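PDB 5J78: acetaldehyde dehydrogenase (Acetylating) from Geobacillus thermoglucosidasius, which probably catalyses the NAD-dependent, reversible conversion of acetaldehyde and coenzyme A into acetyl-CoA. Local coordinates for residues I33-N38 with C196-T201; G114-D119 with E126-V131; I248-N253 with L280-I285. All coordinates share one frame; numbering follows the deposited sequence. Where two conformers were deposited one is given.

Interaction 1. Residues I33-N38 with C196-T201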
loop_
_atom_site.group_PDB
_atom_site.type_symbol
_atom_site.label_atom_id
_atom_site.label_comp_id
_atom_site.label_asym_id
_atom_site.label_seq_id
_atom_site.Cartn_x
_atom_site.Cartn_y
_atom_site.Cartn_z
ATOM N N ILE A 33 -3.016 -18.788 -6.966
ATOM C CA ILE A 33 -3.243 -17.689 -7.912
ATOM C C ILE A 33 -3.487 -18.212 -9.326
ATOM O O ILE A 33 -4.438 -17.795 -9.997
ATOM C CB ILE A 33 -2.058 -16.683 -7.932
ATOM C CG1 ILE A 33 -1.949 -15.965 -6.588
ATOM C CG2 ILE A 33 -2.254 -15.612 -9.030
ATOM C CD1 ILE A 33 -0.642 -15.165 -6.423
ATOM N N GLN A 34 -2.621 -19.110 -9.780
ATOM C CA GLN A 34 -2.778 -19.726 -11.083
ATOM C C GLN A 34 -4.161 -20.356 -11.228
ATOM O O GLN A 34 -4.832 -20.190 -12.251
ATOM C CB GLN A 34 -1.699 -20.788 -11.300
ATOM C CG GLN A 34 -1.655 -21.317 -12.704
ATOM C CD GLN A 34 -1.273 -20.253 -13.681
ATOM O OE1 GLN A 34 -0.101 -19.913 -13.812
ATOM N NE2 GLN A 34 -2.263 -19.701 -14.362
ATOM N N GLU A 35 -4.585 -21.080 -10.194
ATOM C CA GLU A 35 -5.893 -21.731 -10.229
ATOM C C GLU A 35 -7.019 -20.701 -10.440
ATOM O O GLU A 35 -7.855 -20.874 -11.330
ATOM C CB GLU A 35 -6.122 -22.519 -8.945
ATOM C CG GLU A 35 -7.444 -23.298 -8.901
ATOM C CD GLU A 35 -7.687 -24.042 -7.566
ATOM O OE1 GLU A 35 -7.480 -23.470 -6.480
ATOM O OE2 GLU A 35 -8.094 -25.213 -7.612
ATOM N N VAL A 36 -7.024 -19.625 -9.646
ATOM C CA VAL A 36 -7.986 -18.520 -9.841
ATOM C C VAL A 36 -7.997 -17.999 -11.277
ATOM O O VAL A 36 -9.070 -17.824 -11.889
ATOM C CB VAL A 36 -7.682 -17.340 -8.884
ATOM C CG1 VAL A 36 -8.533 -16.124 -9.192
ATOM C CG2 VAL A 36 -7.933 -17.788 -7.456
ATOM N N ARG A 37 -6.810 -17.764 -11.827
ATOM C CA ARG A 37 -6.705 -17.271 -13.208
ATOM C C ARG A 37 -7.309 -18.271 -14.189
ATOM O O ARG A 37 -8.081 -17.894 -15.046
ATOM C CB ARG A 37 -5.253 -16.975 -13.574
ATOM C CG ARG A 37 -4.652 -15.841 -12.721
ATOM C CD ARG A 37 -3.272 -15.437 -13.210
ATOM N NE ARG A 37 -2.668 -14.358 -12.427
ATOM C CZ ARG A 37 -1.414 -13.939 -12.589
ATOM N NH1 ARG A 37 -0.652 -14.506 -13.498
ATOM N NH2 ARG A 37 -0.917 -12.959 -11.846
ATOM N N ASN A 38 -6.996 -19.552 -14.030
ATOM C CA ASN A 38 -7.613 -20.570 -14.862
ATOM C C ASN A 38 -9.145 -20.605 -14.745
ATOM O O ASN A 38 -9.835 -20.703 -15.749
ATOM C CB ASN A 38 -7.051 -21.944 -14.517
ATOM C CG ASN A 38 -5.577 -22.098 -14.910
ATOM O OD1 ASN A 38 -5.078 -21.414 -15.782
ATOM N ND2 ASN A 38 -4.887 -23.009 -14.248
ATOM N N CYS A 196 -14.689 -23.591 -7.848
ATOM C CA CYS A 196 -14.343 -23.253 -6.472
ATOM C C CYS A 196 -12.852 -23.442 -6.215
ATOM O O CYS A 196 -12.274 -24.465 -6.576
ATOM C CB CYS A 196 -15.171 -24.110 -5.514
ATOM S SG CYS A 196 -14.980 -23.790 -3.750
ATOM N N ILE A 197 -12.235 -22.428 -5.618
ATOM C CA ILE A 197 -10.847 -22.493 -5.159
ATOM C C ILE A 197 -10.668 -23.715 -4.232
ATOM O O ILE A 197 -11.409 -23.875 -3.266
ATOM C CB ILE A 197 -10.442 -21.189 -4.399
ATOM C CG1 ILE A 197 -10.397 -19.990 -5.357
ATOM C CG2 ILE A 197 -9.086 -21.330 -3.737
ATOM C CD1 ILE A 197 -10.394 -18.658 -4.642
ATOM N N THR A 198 -9.674 -24.548 -4.515
ATOM C CA THR A 198 -9.440 -25.758 -3.724
ATOM C C THR A 198 -8.374 -25.562 -2.652
ATOM O O THR A 198 -8.364 -26.263 -1.652
ATOM C CB THR A 198 -9.019 -26.931 -4.614
ATOM O OG1 THR A 198 -7.777 -26.624 -5.260
ATOM C CG2 THR A 198 -10.089 -27.201 -5.664
ATOM N N GLN A 199 -7.492 -24.599 -2.875
ATOM C CA GLN A 199 -6.403 -24.286 -1.963
ATOM C C GLN A 199 -6.560 -22.835 -1.483
ATOM O O GLN A 199 -5.896 -21.935 -2.023
ATOM C CB GLN A 199 -5.037 -24.464 -2.667
ATOM C CG GLN A 199 -4.910 -25.618 -3.695
ATOM C CD GLN A 199 -3.818 -25.348 -4.756
ATOM O OE1 GLN A 199 -4.039 -24.607 -5.726
ATOM N NE2 GLN A 199 -2.638 -25.943 -4.564
ATOM N N PRO A 200 -7.445 -22.588 -0.496
ATOM C CA PRO A 200 -7.690 -21.192 -0.092
ATOM C C PRO A 200 -6.441 -20.557 0.484
ATOM O O PRO A 200 -5.747 -21.186 1.281
ATOM C CB PRO A 200 -8.794 -21.305 0.974
ATOM C CG PRO A 200 -9.378 -22.651 0.785
ATOM C CD PRO A 200 -8.271 -23.520 0.278
ATOM N N THR A 201 -6.145 -19.338 0.042
ATOM C CA THR A 201 -5.027 -18.561 0.564
ATOM C C THR A 201 -5.366 -17.089 0.448
ATOM O O THR A 201 -6.249 -16.709 -0.322
ATOM C CB THR A 201 -3.715 -18.811 -0.201
ATOM O OG1 THR A 201 -3.831 -18.298 -1.529
ATOM C CG2 THR A 201 -3.371 -20.294 -0.250
#
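With CG turned anti to the backbone N (chi1 -177°) and the chain extended beyond it, the side chain of Glu-35 leaves helix 28-51 at full length and crosses that of Thr-198 at about a right angle, its carboxylate meeting the threonine. The threonine answers with OG1 set between its own N and carbonyl carbon (chi1 63°), which lets its N-H and its hydroxyl grip one carboxylate. In the aldehyde dehydrogenase fold this joins the N-terminal helix to the loop between strand 194-196 and helix 202-210, a beta-alpha connection of the sheet that also holds strand 160-165.

The backbone N of Thr-198 gives its hydrogen to Glu-35 OE1 at 3.1 Å, well out of the carboxylate plane, while Thr-198 OG1 donates to Glu-35 OE2 at 2.8 Å and lies closer to that plane. Both meet the syn side of their oxygens, which holds the carboxylate against turning; a weak bond joins Tyr-39 OH to OE2. An alanine here would probably leave the N-H and hydroxyl of Thr-198 without these acceptors and open a gap where the carboxylate lay.

The next residue of the helix makes the apolar half of the contact. Val-36, buried and also resting on Ala-204 of helix 202-210, meets Ile-197, whose other neighbours include Pro-165. Elsewhere on the same helix, Arg-37 forms salt bridges to Asp-27 and Asp-29 of the second subunit. The apolar contact itself runs through Val-36 CG2, which comes 3.8 Å from Ile-197 CD1.

Interaction 2. Residues G114-D119 with E126-V131. With GOL (glycerol), chain J.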
loop_
_atom_site.group_PDB
_atom_site.type_symbol
_atom_site.label_atom_id
_atom_site.label_comp_id
_atom_site.label_asym_id
_atom_site.label_seq_id
_atom_site.Cartn_x
_atom_site.Cartn_y
_atom_site.Cartn_z
ATOM N N GLY A 114 -33.139 -11.371 -22.350
ATOM C CA GLY A 114 -33.654 -10.479 -23.370
ATOM C C GLY A 114 -34.478 -9.339 -22.796
ATOM O O GLY A 114 -34.203 -8.810 -21.719
ATOM N N ILE A 115 -35.508 -8.965 -23.541
ATOM C CA ILE A 115 -36.399 -7.903 -23.147
ATOM C C ILE A 115 -37.328 -8.443 -22.088
ATOM O O ILE A 115 -38.087 -9.373 -22.348
ATOM C CB ILE A 115 -37.180 -7.365 -24.363
ATOM C CG1 ILE A 115 -36.190 -6.700 -25.320
ATOM C CG2 ILE A 115 -38.278 -6.390 -23.925
ATOM C CD1 ILE A 115 -36.815 -6.118 -26.576
ATOM N N ILE A 116 -37.248 -7.880 -20.887
ATOM C CA ILE A 116 -38.013 -8.399 -19.765
ATOM C C ILE A 116 -39.223 -7.515 -19.499
ATOM O O ILE A 116 -40.084 -7.871 -18.708
ATOM C CB ILE A 116 -37.149 -8.534 -18.483
ATOM C CG1 ILE A 116 -36.521 -7.199 -18.067
ATOM C CG2 ILE A 116 -36.098 -9.594 -18.689
ATOM C CD1 ILE A 116 -35.721 -7.270 -16.715
ATOM N N ARG A 117 -39.308 -6.386 -20.197
ATOM C CA ARG A 117 -40.387 -5.435 -19.969
ATOM C C ARG A 117 -40.480 -4.424 -21.098
ATOM O O ARG A 117 -39.459 -3.921 -21.560
ATOM C CB ARG A 117 -40.168 -4.709 -18.643
ATOM C CG ARG A 117 -41.337 -3.848 -18.210
ATOM C CD ARG A 117 -41.091 -3.200 -16.853
ATOM N NE ARG A 117 -42.042 -2.114 -16.621
ATOM C CZ ARG A 117 -41.832 -0.837 -16.936
ATOM N NH1 ARG A 117 -40.681 -0.452 -17.488
ATOM N NH2 ARG A 117 -42.778 0.067 -16.692
ATOM N N ARG A 118 -41.695 -4.172 -21.578
ATOM C CA ARG A 118 -41.941 -3.107 -22.547
ATOM C C ARG A 118 -42.935 -2.134 -21.936
ATOM O O ARG A 118 -44.061 -2.515 -21.598
ATOM C CB ARG A 118 -42.471 -3.653 -23.880
ATOM C CG ARG A 118 -41.433 -4.393 -24.696
ATOM C CD ARG A 118 -41.873 -4.582 -26.143
ATOM N NE ARG A 118 -41.308 -5.811 -26.705
ATOM C CZ ARG A 118 -40.619 -5.901 -27.838
ATOM N NH1 ARG A 118 -40.387 -4.833 -28.595
ATOM N NH2 ARG A 118 -40.163 -7.085 -28.220
ATOM N N ASP A 119 -42.495 -0.887 -21.773
ATOM C CA ASP A 119 -43.326 0.177 -21.202
ATOM C C ASP A 119 -43.813 1.076 -22.321
ATOM O O ASP A 119 -43.128 2.012 -22.732
ATOM C CB ASP A 119 -42.545 0.981 -20.170
ATOM C CG ASP A 119 -43.387 2.049 -19.484
ATOM O OD1 ASP A 119 -44.515 2.342 -19.936
ATOM O OD2 ASP A 119 -42.909 2.612 -18.481
ATOM N N GLU A 126 -36.930 -2.619 -21.348
ATOM C CA GLU A 126 -35.889 -3.058 -20.421
ATOM C C GLU A 126 -35.288 -4.373 -20.873
ATOM O O GLU A 126 -36.013 -5.342 -21.130
ATOM C CB GLU A 126 -36.445 -3.219 -19.018
ATOM C CG GLU A 126 -37.066 -1.995 -18.419
ATOM C CD GLU A 126 -37.496 -2.253 -16.961
ATOM O OE1 GLU A 126 -37.459 -3.425 -16.531
ATOM O OE2 GLU A 126 -37.856 -1.295 -16.252
ATOM N N ILE A 127 -33.963 -4.393 -20.983
ATOM C CA ILE A 127 -33.226 -5.585 -21.368
ATOM C C ILE A 127 -32.438 -6.069 -20.151
ATOM O O ILE A 127 -31.751 -5.273 -19.504
ATOM C CB ILE A 127 -32.253 -5.323 -22.521
ATOM C CG1 ILE A 127 -32.980 -4.777 -23.751
ATOM C CG2 ILE A 127 -31.503 -6.588 -22.894
ATOM C CD1 ILE A 127 -32.009 -4.160 -24.752
ATOM N N ALA A 128 -32.553 -7.356 -19.833
ATOM C CA ALA A 128 -31.756 -7.951 -18.764
ATOM C C ALA A 128 -30.348 -8.200 -19.273
ATOM O O ALA A 128 -30.152 -8.821 -20.322
ATOM C CB ALA A 128 -32.385 -9.240 -18.267
ATOM N N GLN A 129 -29.369 -7.694 -18.533
ATOM C CA GLN A 129 -27.962 -7.821 -18.903
ATOM C C GLN A 129 -27.138 -8.471 -17.781
ATOM O O GLN A 129 -26.959 -7.871 -16.725
ATOM C CB GLN A 129 -27.371 -6.448 -19.235
ATOM C CG GLN A 129 -25.908 -6.495 -19.662
ATOM C CD GLN A 129 -25.726 -7.307 -20.951
ATOM O OE1 GLN A 129 -26.427 -7.094 -21.948
ATOM N NE2 GLN A 129 -24.802 -8.254 -20.922
ATOM N N PRO A 130 -26.606 -9.682 -18.022
ATOM C CA PRO A 130 -25.789 -10.341 -16.990
ATOM C C PRO A 130 -24.563 -9.527 -16.582
ATOM O O PRO A 130 -23.950 -8.908 -17.440
ATOM C CB PRO A 130 -25.341 -11.641 -17.671
ATOM C CG PRO A 130 -26.252 -11.841 -18.777
ATOM C CD PRO A 130 -26.651 -10.478 -19.258
ATOM N N VAL A 131 -24.197 -9.558 -15.308
ATOM C CA VAL A 131 -23.026 -8.831 -14.846
ATOM C C VAL A 131 -21.737 -9.467 -15.315
ATOM O O VAL A 131 -20.708 -8.791 -15.377
ATOM C CB VAL A 131 -22.974 -8.714 -13.320
ATOM C CG1 VAL A 131 -24.109 -7.843 -12.836
ATOM C CG2 VAL A 131 -22.988 -10.097 -12.639
HETATM C C1 GOL J . -28.092 -10.955 -24.695
HETATM O O1 GOL J . -29.308 -11.278 -25.326
HETATM C C2 GOL J . -28.306 -9.855 -23.669
HETATM O O2 GOL J . -27.589 -8.702 -24.081
HETATM C C3 GOL J . -29.777 -9.500 -23.529
HETATM O O3 GOL J . -30.511 -10.517 -22.889
#
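Arg-117 and Glu-126 face each other across the two strands, and their backbones and side chains both meet. Glu-126 N donates to Arg-117 O at 2.9 Å. Beyond it the side chains cross, with Arg-117 NH1 lying 3.2 Å from Glu-126 OE2 in a salt bridge whose hydrogen bond is weak, the guanidinium and carboxylate planes being 49° apart. The arginine reaches this point because its CG stands anti to the backbone N (chi1 -171°) and the chain stays extended to NE, its CD passing alongside the carboxylate.

Two more backbone bonds continue the ladder: Ile-116 N to Glu-126 O at 2.8 Å and Ala-128 N to Gly-114 O at 2.9 Å. Ile-116 and Arg-117 thus both stand opposite Glu-126, a classic beta bulge in the antiparallel hairpin of strands 115-119 and 124-138. Past the bulge, Ile-115 and Ile-127 form a non-hydrogen-bonded pair, with Ile-115 CG1 4.1 Å from Ile-127 CG1. Ile-116 CG2 touches Ala-128 CB at 3.8 Å.

Farther out, Asp-119 helps to position the arginine: its OD2 takes a weak hydrogen bond from Arg-117 NH2 within their salt bridge, so the guanidinium is shared between two carboxylates, and the same oxygen also receives Asn-122 ND2. An additional bound molecule, a glycerol probably from the crystallisation liquor, accepts from Gly-114 N and donates to Ala-128 O through O3, and its O2 donates to Gln-129 OE1. Ile-127 packs on Val-466 of strand 461-468, and Ile-115 and Ile-127 both meet Ile-411 of the third subunit.

Interaction 3. Residues I248-N253 with L280-I285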
loop_
_atom_site.group_PDB
_atom_site.type_symbol
_atom_site.label_atom_id
_atom_site.label_comp_id
_atom_site.label_asym_id
_atom_site.label_seq_id
_atom_site.Cartn_x
_atom_site.Cartn_y
_atom_site.Cartn_z
ATOM N N ILE A 248 -39.917 -9.118 23.898
ATOM C CA ILE A 248 -41.175 -9.798 24.214
ATOM C C ILE A 248 -42.010 -8.826 25.038
ATOM O O ILE A 248 -41.712 -8.549 26.197
ATOM C CB ILE A 248 -40.991 -11.135 24.982
ATOM C CG1 ILE A 248 -39.989 -12.043 24.262
ATOM C CG2 ILE A 248 -42.352 -11.860 25.113
ATOM C CD1 ILE A 248 -39.634 -13.335 25.016
ATOM N N HIS A 249 -43.042 -8.293 24.401
ATOM C CA HIS A 249 -43.947 -7.331 25.022
ATOM C C HIS A 249 -45.003 -8.079 25.845
ATOM O O HIS A 249 -45.341 -9.223 25.525
ATOM C CB HIS A 249 -44.593 -6.483 23.928
ATOM C CG HIS A 249 -45.660 -5.556 24.409
ATOM N ND1 HIS A 249 -46.993 -5.747 24.111
ATOM C CD2 HIS A 249 -45.593 -4.413 25.132
ATOM C CE1 HIS A 249 -47.704 -4.774 24.651
ATOM N NE2 HIS A 249 -46.879 -3.946 25.267
ATOM N N GLU A 250 -45.530 -7.433 26.888
ATOM C CA GLU A 250 -46.493 -8.073 27.795
ATOM C C GLU A 250 -47.704 -8.646 27.062
ATOM O O GLU A 250 -48.376 -9.547 27.567
ATOM C CB GLU A 250 -46.950 -7.076 28.861
ATOM C CG GLU A 250 -48.070 -6.148 28.424
ATOM C CD GLU A 250 -48.290 -4.982 29.388
ATOM O OE1 GLU A 250 -49.335 -4.306 29.271
ATOM O OE2 GLU A 250 -47.424 -4.737 30.258
ATOM N N SER A 251 -47.976 -8.138 25.865
ATOM C CA SER A 251 -49.120 -8.610 25.084
ATOM C C SER A 251 -48.860 -9.928 24.350
ATOM O O SER A 251 -49.756 -10.449 23.695
ATOM C CB SER A 251 -49.536 -7.549 24.061
ATOM O OG SER A 251 -48.502 -7.307 23.122
ATOM N N ALA A 252 -47.641 -10.461 24.444
ATOM C CA ALA A 252 -47.270 -11.665 23.679
ATOM C C ALA A 252 -47.938 -12.947 24.151
ATOM O O ALA A 252 -48.083 -13.171 25.354
ATOM C CB ALA A 252 -45.768 -11.862 23.724
ATOM N N ASN A 253 -48.315 -13.795 23.195
ATOM C CA ASN A 253 -48.529 -15.225 23.457
ATOM C C ASN A 253 -47.193 -15.868 23.888
ATOM O O ASN A 253 -46.375 -16.223 23.036
ATOM C CB ASN A 253 -49.092 -15.906 22.198
ATOM C CG ASN A 253 -49.440 -17.387 22.411
ATOM O OD1 ASN A 253 -48.866 -18.071 23.266
ATOM N ND2 ASN A 253 -50.379 -17.889 21.604
ATOM N N LEU A 280 -35.279 -9.086 25.367
ATOM C CA LEU A 280 -35.671 -7.939 26.182
ATOM C C LEU A 280 -37.102 -8.218 26.626
ATOM O O LEU A 280 -37.983 -8.375 25.778
ATOM C CB LEU A 280 -35.574 -6.633 25.384
ATOM C CG LEU A 280 -34.422 -6.542 24.383
ATOM C CD1 LEU A 280 -34.568 -5.259 23.597
ATOM C CD2 LEU A 280 -33.058 -6.597 25.061
ATOM N N VAL A 281 -37.337 -8.318 27.935
ATOM C CA VAL A 281 -38.625 -8.819 28.424
ATOM C C VAL A 281 -39.301 -7.866 29.408
ATOM O O VAL A 281 -38.676 -7.358 30.349
ATOM C CB VAL A 281 -38.443 -10.212 29.079
ATOM C CG1 VAL A 281 -39.773 -10.788 29.536
ATOM C CG2 VAL A 281 -37.789 -11.154 28.090
ATOM N N ASP A 282 -40.585 -7.615 29.158
ATOM C CA ASP A 282 -41.381 -6.744 30.017
ATOM C C ASP A 282 -41.402 -7.369 31.411
ATOM O O ASP A 282 -41.622 -8.565 31.550
ATOM C CB ASP A 282 -42.814 -6.572 29.476
ATOM C CG ASP A 282 -42.969 -5.383 28.536
ATOM O OD1 ASP A 282 -42.055 -4.532 28.456
ATOM O OD2 ASP A 282 -44.037 -5.303 27.893
ATOM N N GLU A 283 -41.133 -6.560 32.422
ATOM C CA GLU A 283 -41.047 -7.037 33.784
ATOM C C GLU A 283 -42.333 -7.743 34.159
ATOM O O GLU A 283 -42.311 -8.798 34.780
ATOM C CB GLU A 283 -40.767 -5.884 34.736
ATOM C CG GLU A 283 -40.146 -6.331 36.046
ATOM C CD GLU A 283 -39.930 -5.183 37.011
ATOM O OE1 GLU A 283 -40.661 -4.174 36.906
ATOM O OE2 GLU A 283 -39.028 -5.291 37.870
ATOM N N SER A 284 -43.452 -7.191 33.714
ATOM C CA SER A 284 -44.751 -7.716 34.064
ATOM C C SER A 284 -44.971 -9.181 33.676
ATOM O O SER A 284 -45.877 -9.815 34.213
ATOM C CB SER A 284 -45.838 -6.859 33.420
ATOM O OG SER A 284 -45.691 -6.820 32.016
ATOM N N ILE A 285 -44.170 -9.715 32.750
ATOM C CA ILE A 285 -44.321 -11.113 32.318
ATOM C C ILE A 285 -43.005 -11.882 32.440
ATOM O O ILE A 285 -42.876 -12.994 31.940
ATOM C CB ILE A 285 -44.826 -11.224 30.866
ATOM C CG1 ILE A 285 -43.871 -10.504 29.894
ATOM C CG2 ILE A 285 -46.247 -10.676 30.760
ATOM C CD1 ILE A 285 -43.926 -11.028 28.459
HETATM O O HOH W 1 -45.183 -2.962 28.368
#
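Ile-248 and Val-281 pair as neighbours in the parallel sheet of the second alpha/beta domain of the aldehyde dehydrogenase fold, where strands 244-248 and 276-282 run together before each segment leads into a helix. Two backbone bonds hold the pair: Ile-248 N to Leu-280 O at 2.8 Å and a weak one from Asp-282 N to Ile-248 O.

Apolar contacts lie on the face that carries Ile-248 and Val-281. These two side chains lie side by side and point the same way, and Ile-248 CG2 meets Ile-285 CD1 at 3.8 Å. Ile-285 also packs its CG2 branch on Glu-250 CA and rests on Ile-254 of helix 254-265.

Polar bonds close the ends of the strands. Glu-250 N, within the type I turn from His-249 to Ala-252, donates to Asp-282 OD2 at 2.8 Å, on the anti side of that oxygen; the other oxygen, OD1, is bonded to Tyr-247 OH, so both oxygens of this buried carboxylate are bonded. His-249 CD2 approaches Asp-282 OD2 too, at 3.3 Å, with ring and carboxylate planes steeply inclined.

The charged groups of Glu-250 and Asp-282 come near each other, and a water that donates to both, weakly to Glu-250, probably eases their repulsion. With CG between its own N and carbonyl carbon (chi1 83°), the extended Glu-250 chain carries OE2 to Ser-284 OG, which donates to it at 3.2 Å.

The three contacts hold different elements, and none touches another. Interaction 3 is the most buried: a parallel strand pair with an isoleucine and valine layer, its carboxylates confined to the strand ends, and no other subunit reaches it. Interactions 1 and 2 are only partly buried and lie beside other subunits, their centres about 33 Å apart; they are about 52 and 49 Å, respectively, from interaction 3, centre to centre. Interaction 1 depends on one glutamate bonded to a loop, with no backbone-to-backbone bond between its segments, whereas interaction 2 is a backbone ladder edged by a salt-bridge network. Helix 28-51 links the first two, carrying Glu-35 in one and packing on Pro-130 in the other.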